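Local coordinates for RctB replication initiator protein (Vibrio cholerae, PDB 5UBE) that probably initiates replication of the second chromosome of the cholera pathogen by binding DNA, its N-terminal domain belonging to the helix-turn-helix class, at residues L85-V99 / T109-I121. Numbering follows the deposited sequence.
Sequences LRAAVAVGLFKQIPV and TMLHRFINPNQLI
Phe94, His112 and Phe114 all turn CG anti to their own carbonyl carbon (chi1 -67°, -59° and -77°); the three residues share one face of an antiparallel hairpin, and with these torsions their rings meet there. His112 presents its edge to the face of Phe94 in a T-shaped pair, centroids 5.9 Å apart. Phe94 in turn rests CE1 over the Phe114 ring, offset toward the rim and 3.5 Å from Phe114 CE1. From the helix ending at Val91, Leu85 meets the His112 side chain from the opposite direction, CD2 lying 3.5 Å from His112 CE1, while the Gln96 side chain runs alongside it with the amide only modestly inclined to the ring. His112 ND1 is buried here without a polar partner. On the other face, Ile97 CD1 sits over the centre of the guanidinium, 3.5 Å from Arg113 CZ, and a salt bridge from Arg113 NE to Glu22 helps hold that group.

Paired backbone bonds join Lys95 with Arg113, Ile97 with Leu111 and Val99 with Thr109; Ile97 N to Leu111 O and Leu111 N to Ile97 O are both short at 2.7 Å. Past Phe94 and Phe114, at the ladder's helix end, Ile115 N reaches Leu93 O at 3.0 Å. Gly92, with positive phi, closes the helix in a Schellman motif, and Leu120 packs CD1 against Leu93 CD2 at 3.7 Å. Phe21 of the neighbouring strand joins the aromatic cluster. The helix running through a tight turn into an antiparallel hairpin resembles the recognition helix and wing of winged helix-turn-helix domains, consistent with DNA binding by this initiator.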
loop_
_atom_site.group_PDB
_atom_site.type_symbol
_atom_site.label_atom_id
_atom_site.label_comp_id
_atom_site.label_asym_id
_atom_site.label_seq_id
_atom_site.Cartn_x
_atom_site.Cartn_y
_atom_site.Cartn_z
ATOM N N LEU A 85 0.696 -3.087 -7.809
ATOM C CA LEU A 85 -0.245 -2.113 -7.267
ATOM C C LEU A 85 -1.328 -1.768 -8.277
ATOM O O LEU A 85 -2.503 -1.687 -7.908
ATOM C CB LEU A 85 0.477 -0.851 -6.792
ATOM C CG LEU A 85 -0.448 0.252 -6.241
ATOM C CD1 LEU A 85 -1.179 -0.148 -4.954
ATOM C CD2 LEU A 85 0.310 1.545 -6.028
ATOM N N ARG A 86 -0.971 -1.589 -9.559
ATOM C CA ARG A 86 -2.004 -1.309 -10.552
ATOM C C ARG A 86 -3.002 -2.460 -10.649
ATOM O O ARG A 86 -4.209 -2.236 -10.786
ATOM C CB ARG A 86 -1.390 -1.042 -11.926
ATOM C CG ARG A 86 -0.639 0.269 -12.072
ATOM C CD ARG A 86 -0.279 0.517 -13.554
ATOM N NE ARG A 86 0.392 -0.633 -14.169
ATOM C CZ ARG A 86 1.699 -0.863 -14.087
ATOM N NH1 ARG A 86 2.488 -0.027 -13.407
ATOM N NH2 ARG A 86 2.219 -1.936 -14.658
ATOM N N ALA A 87 -2.512 -3.700 -10.592
ATOM C CA ALA A 87 -3.411 -4.845 -10.684
ATOM C C ALA A 87 -4.332 -4.914 -9.472
ATOM O O ALA A 87 -5.524 -5.197 -9.608
ATOM C CB ALA A 87 -2.599 -6.137 -10.826
ATOM N N ALA A 88 -3.790 -4.641 -8.281
ATOM C CA ALA A 88 -4.575 -4.716 -7.054
ATOM C C ALA A 88 -5.655 -3.644 -7.020
ATOM O O ALA A 88 -6.765 -3.886 -6.530
ATOM C CB ALA A 88 -3.644 -4.590 -5.844
ATOM N N VAL A 89 -5.346 -2.454 -7.534
ATOM C CA VAL A 89 -6.363 -1.416 -7.678
ATOM C C VAL A 89 -7.456 -1.863 -8.644
ATOM O O VAL A 89 -8.655 -1.696 -8.374
ATOM C CB VAL A 89 -5.701 -0.102 -8.130
ATOM C CG1 VAL A 89 -6.751 0.919 -8.530
ATOM C CG2 VAL A 89 -4.824 0.434 -7.016
ATOM N N ALA A 90 -7.069 -2.464 -9.771
ATOM C CA ALA A 90 -8.062 -2.883 -10.757
ATOM C C ALA A 90 -9.036 -3.907 -10.189
ATOM O O ALA A 90 -10.190 -3.969 -10.625
ATOM C CB ALA A 90 -7.362 -3.446 -12.001
ATOM N N VAL A 91 -8.601 -4.715 -9.224
ATOM C CA VAL A 91 -9.517 -5.670 -8.613
ATOM C C VAL A 91 -10.415 -4.987 -7.572
ATOM O O VAL A 91 -11.535 -5.442 -7.313
ATOM C CB VAL A 91 -8.715 -6.838 -8.008
ATOM C CG1 VAL A 91 -9.481 -7.506 -6.843
ATOM C CG2 VAL A 91 -8.397 -7.862 -9.070
ATOM N N GLY A 92 -9.965 -3.887 -6.982
ATOM C CA GLY A 92 -10.729 -3.185 -5.977
ATOM C C GLY A 92 -10.208 -3.323 -4.560
ATOM O O GLY A 92 -10.959 -3.046 -3.624
ATOM N N LEU A 93 -8.939 -3.714 -4.380
ATOM C CA LEU A 93 -8.386 -3.967 -3.051
ATOM C C LEU A 93 -8.050 -2.684 -2.302
ATOM O O LEU A 93 -8.062 -2.675 -1.067
ATOM C CB LEU A 93 -7.125 -4.836 -3.156
ATOM C CG LEU A 93 -7.315 -6.178 -3.855
ATOM C CD1 LEU A 93 -6.123 -7.063 -3.606
ATOM C CD2 LEU A 93 -8.585 -6.847 -3.372
ATOM N N PHE A 94 -7.758 -1.603 -3.019
ATOM C CA PHE A 94 -7.298 -0.357 -2.432
ATOM C C PHE A 94 -8.155 0.806 -2.892
ATOM O O PHE A 94 -8.435 0.945 -4.089
ATOM C CB PHE A 94 -5.852 -0.029 -2.840
ATOM C CG PHE A 94 -4.833 -0.960 -2.301
ATOM C CD1 PHE A 94 -4.485 -0.921 -0.957
ATOM C CD2 PHE A 94 -4.176 -1.844 -3.151
ATOM C CE1 PHE A 94 -3.513 -1.766 -0.455
ATOM C CE2 PHE A 94 -3.207 -2.694 -2.661
ATOM C CZ PHE A 94 -2.867 -2.651 -1.318
ATOM N N LYS A 95 -8.510 1.672 -1.947
ATOM C CA LYS A 95 -8.978 3.011 -2.267
ATOM C C LYS A 95 -7.774 3.934 -2.434
ATOM O O LYS A 95 -6.970 4.098 -1.499
ATOM C CB LYS A 95 -9.897 3.534 -1.175
ATOM C CG LYS A 95 -10.530 4.872 -1.491
ATOM C CD LYS A 95 -11.519 5.265 -0.407
ATOM C CE LYS A 95 -12.215 6.573 -0.739
ATOM N NZ LYS A 95 -12.997 7.083 0.419
ATOM N N GLN A 96 -7.657 4.533 -3.619
ATOM C CA GLN A 96 -6.603 5.506 -3.894
ATOM C C GLN A 96 -7.028 6.879 -3.392
ATOM O O GLN A 96 -8.055 7.417 -3.821
ATOM C CB GLN A 96 -6.291 5.563 -5.384
ATOM C CG GLN A 96 -5.791 4.262 -5.965
ATOM C CD GLN A 96 -5.078 4.476 -7.288
ATOM O OE1 GLN A 96 -5.647 4.231 -8.350
ATOM N NE2 GLN A 96 -3.822 4.945 -7.231
ATOM N N ILE A 97 -6.225 7.446 -2.499
ATOM C CA ILE A 97 -6.493 8.731 -1.865
ATOM C C ILE A 97 -5.333 9.664 -2.178
ATOM O O ILE A 97 -4.219 9.419 -1.697
ATOM C CB ILE A 97 -6.647 8.565 -0.348
ATOM C CG1 ILE A 97 -7.718 7.511 -0.035
ATOM C CG2 ILE A 97 -6.934 9.908 0.321
ATOM C CD1 ILE A 97 -7.786 7.118 1.433
ATOM N N PRO A 98 -5.514 10.719 -2.972
ATOM C CA PRO A 98 -4.428 11.695 -3.135
ATOM C C PRO A 98 -4.277 12.504 -1.856
ATOM O O PRO A 98 -5.267 12.936 -1.261
ATOM C CB PRO A 98 -4.892 12.564 -4.312
ATOM C CG PRO A 98 -5.959 11.777 -4.977
ATOM C CD PRO A 98 -6.632 11.000 -3.881
ATOM N N VAL A 99 -3.027 12.674 -1.419
ATOM C CA VAL A 99 -2.701 13.365 -0.179
ATOM C C VAL A 99 -1.599 14.379 -0.452
ATOM O O VAL A 99 -0.869 14.289 -1.442
ATOM C CB VAL A 99 -2.256 12.396 0.936
ATOM C CG1 VAL A 99 -3.370 11.424 1.266
ATOM C CG2 VAL A 99 -0.990 11.661 0.521
ATOM N N THR A 109 1.243 12.890 -3.413
ATOM C CA THR A 109 1.530 11.478 -3.675
ATOM C C THR A 109 0.211 10.724 -3.530
ATOM O O THR A 109 -0.842 11.337 -3.323
ATOM C CB THR A 109 2.620 10.935 -2.736
ATOM O OG1 THR A 109 2.187 11.048 -1.374
ATOM C CG2 THR A 109 3.912 11.710 -2.918
ATOM N N MET A 110 0.255 9.392 -3.623
ATOM C CA MET A 110 -0.942 8.555 -3.519
ATOM C C MET A 110 -0.956 7.776 -2.206
ATOM O O MET A 110 0.018 7.094 -1.866
ATOM C CB MET A 110 -1.040 7.569 -4.685
ATOM C CG MET A 110 -2.018 7.982 -5.767
ATOM S SD MET A 110 -3.660 8.369 -5.150
ATOM C CE MET A 110 -4.427 8.918 -6.678
ATOM N N LEU A 111 -2.067 7.864 -1.483
ATOM C CA LEU A 111 -2.287 7.046 -0.299
ATOM C C LEU A 111 -3.233 5.907 -0.651
ATOM O O LEU A 111 -4.219 6.107 -1.361
ATOM C CB LEU A 111 -2.861 7.874 0.851
ATOM C CG LEU A 111 -3.046 7.113 2.163
ATOM C CD1 LEU A 111 -1.699 6.633 2.686
ATOM C CD2 LEU A 111 -3.757 7.986 3.186
ATOM N N HIS A 112 -2.927 4.715 -0.156
ATOM C CA HIS A 112 -3.688 3.517 -0.486
ATOM C C HIS A 112 -4.168 2.890 0.806
ATOM O O HIS A 112 -3.361 2.604 1.696
ATOM C CB HIS A 112 -2.842 2.533 -1.298
ATOM C CG HIS A 112 -2.348 3.121 -2.573
ATOM N ND1 HIS A 112 -2.897 2.812 -3.799
ATOM C CD2 HIS A 112 -1.404 4.061 -2.804
ATOM C CE1 HIS A 112 -2.286 3.513 -4.738
ATOM N NE2 HIS A 112 -1.377 4.279 -4.162
ATOM N N ARG A 113 -5.476 2.679 0.895
ATOM C CA ARG A 113 -6.136 2.159 2.085
ATOM C C ARG A 113 -6.816 0.851 1.721
ATOM O O ARG A 113 -7.540 0.785 0.727
ATOM C CB ARG A 113 -7.156 3.168 2.624
ATOM C CG ARG A 113 -8.267 2.572 3.483
ATOM C CD ARG A 113 -9.213 3.676 3.908
ATOM N NE ARG A 113 -8.460 4.832 4.387
ATOM C CZ ARG A 113 -8.968 6.045 4.571
ATOM N NH1 ARG A 113 -10.249 6.284 4.314
ATOM N NH2 ARG A 113 -8.191 7.026 5.012
ATOM N N PHE A 114 -6.545 -0.194 2.493
ATOM C CA PHE A 114 -7.200 -1.467 2.255
ATOM C C PHE A 114 -8.705 -1.288 2.362
ATOM O O PHE A 114 -9.195 -0.487 3.162
ATOM C CB PHE A 114 -6.705 -2.513 3.253
ATOM C CG PHE A 114 -5.319 -3.062 2.929
ATOM C CD1 PHE A 114 -5.158 -4.041 1.948
ATOM C CD2 PHE A 114 -4.192 -2.602 3.602
ATOM C CE1 PHE A 114 -3.902 -4.553 1.659
ATOM C CE2 PHE A 114 -2.913 -3.107 3.305
ATOM C CZ PHE A 114 -2.775 -4.085 2.332
ATOM N N ILE A 115 -9.437 -2.003 1.512
ATOM C CA ILE A 115 -10.893 -1.951 1.478
ATOM C C ILE A 115 -11.419 -3.252 2.062
ATOM O O ILE A 115 -10.942 -4.339 1.717
ATOM C CB ILE A 115 -11.422 -1.727 0.044
ATOM C CG1 ILE A 115 -10.750 -0.509 -0.593
ATOM C CG2 ILE A 115 -12.929 -1.503 0.066
ATOM C CD1 ILE A 115 -11.311 -0.125 -1.940
ATOM N N ASN A 116 -12.380 -3.136 2.966
ATOM C CA ASN A 116 -12.963 -4.301 3.615
ATOM C C ASN A 116 -13.547 -5.243 2.568
ATOM O O ASN A 116 -14.276 -4.791 1.675
ATOM C CB ASN A 116 -14.047 -3.841 4.596
ATOM C CG ASN A 116 -14.473 -4.932 5.553
ATOM O OD1 ASN A 116 -14.785 -6.051 5.142
ATOM N ND2 ASN A 116 -14.486 -4.613 6.842
ATOM N N PRO A 117 -13.254 -6.543 2.626
ATOM C CA PRO A 117 -13.872 -7.469 1.666
ATOM C C PRO A 117 -15.396 -7.422 1.667
ATOM O O PRO A 117 -16.009 -7.604 0.607
ATOM C CB PRO A 117 -13.349 -8.841 2.113
ATOM C CG PRO A 117 -12.071 -8.535 2.868
ATOM C CD PRO A 117 -12.353 -7.229 3.566
ATOM N N ASN A 118 -16.028 -7.176 2.821
ATOM C CA ASN A 118 -17.483 -7.025 2.837
ATOM C C ASN A 118 -17.926 -5.863 1.962
ATOM O O ASN A 118 -18.995 -5.924 1.341
ATOM C CB ASN A 118 -17.987 -6.819 4.263
ATOM C CG ASN A 118 -17.637 -7.972 5.177
ATOM O OD1 ASN A 118 -17.615 -9.128 4.753
ATOM N ND2 ASN A 118 -17.364 -7.662 6.442
ATOM N N GLN A 119 -17.116 -4.804 1.900
ATOM C CA GLN A 119 -17.382 -3.691 0.993
ATOM C C GLN A 119 -17.089 -4.059 -0.457
ATOM O O GLN A 119 -17.830 -3.656 -1.363
ATOM C CB GLN A 119 -16.545 -2.481 1.409
ATOM C CG GLN A 119 -16.866 -1.209 0.654
ATOM C CD GLN A 119 -18.139 -0.542 1.147
ATOM O OE1 GLN A 119 -18.801 -1.032 2.070
ATOM N NE2 GLN A 119 -18.488 0.586 0.536
ATOM N N LEU A 120 -16.002 -4.801 -0.697
ATOM C CA LEU A 120 -15.629 -5.179 -2.062
ATOM C C LEU A 120 -16.781 -5.849 -2.786
ATOM O O LEU A 120 -17.060 -5.550 -3.955
ATOM C CB LEU A 120 -14.439 -6.135 -2.049
ATOM C CG LEU A 120 -13.123 -5.633 -1.490
ATOM C CD1 LEU A 120 -11.990 -6.457 -2.076
ATOM C CD2 LEU A 120 -13.013 -4.210 -1.893
ATOM N N ILE A 121 -17.436 -6.795 -2.114
ATOM C CA ILE A 121 -18.440 -7.611 -2.776
ATOM C C ILE A 121 -19.729 -6.852 -3.034
ATOM O O ILE A 121 -20.599 -7.373 -3.733
ATOM C CB ILE A 121 -18.726 -8.888 -1.962
ATOM C CG1 ILE A 121 -19.206 -8.542 -0.560
ATOM C CG2 ILE A 121 -17.494 -9.724 -1.868
ATOM C CD1 ILE A 121 -19.428 -9.771 0.304
#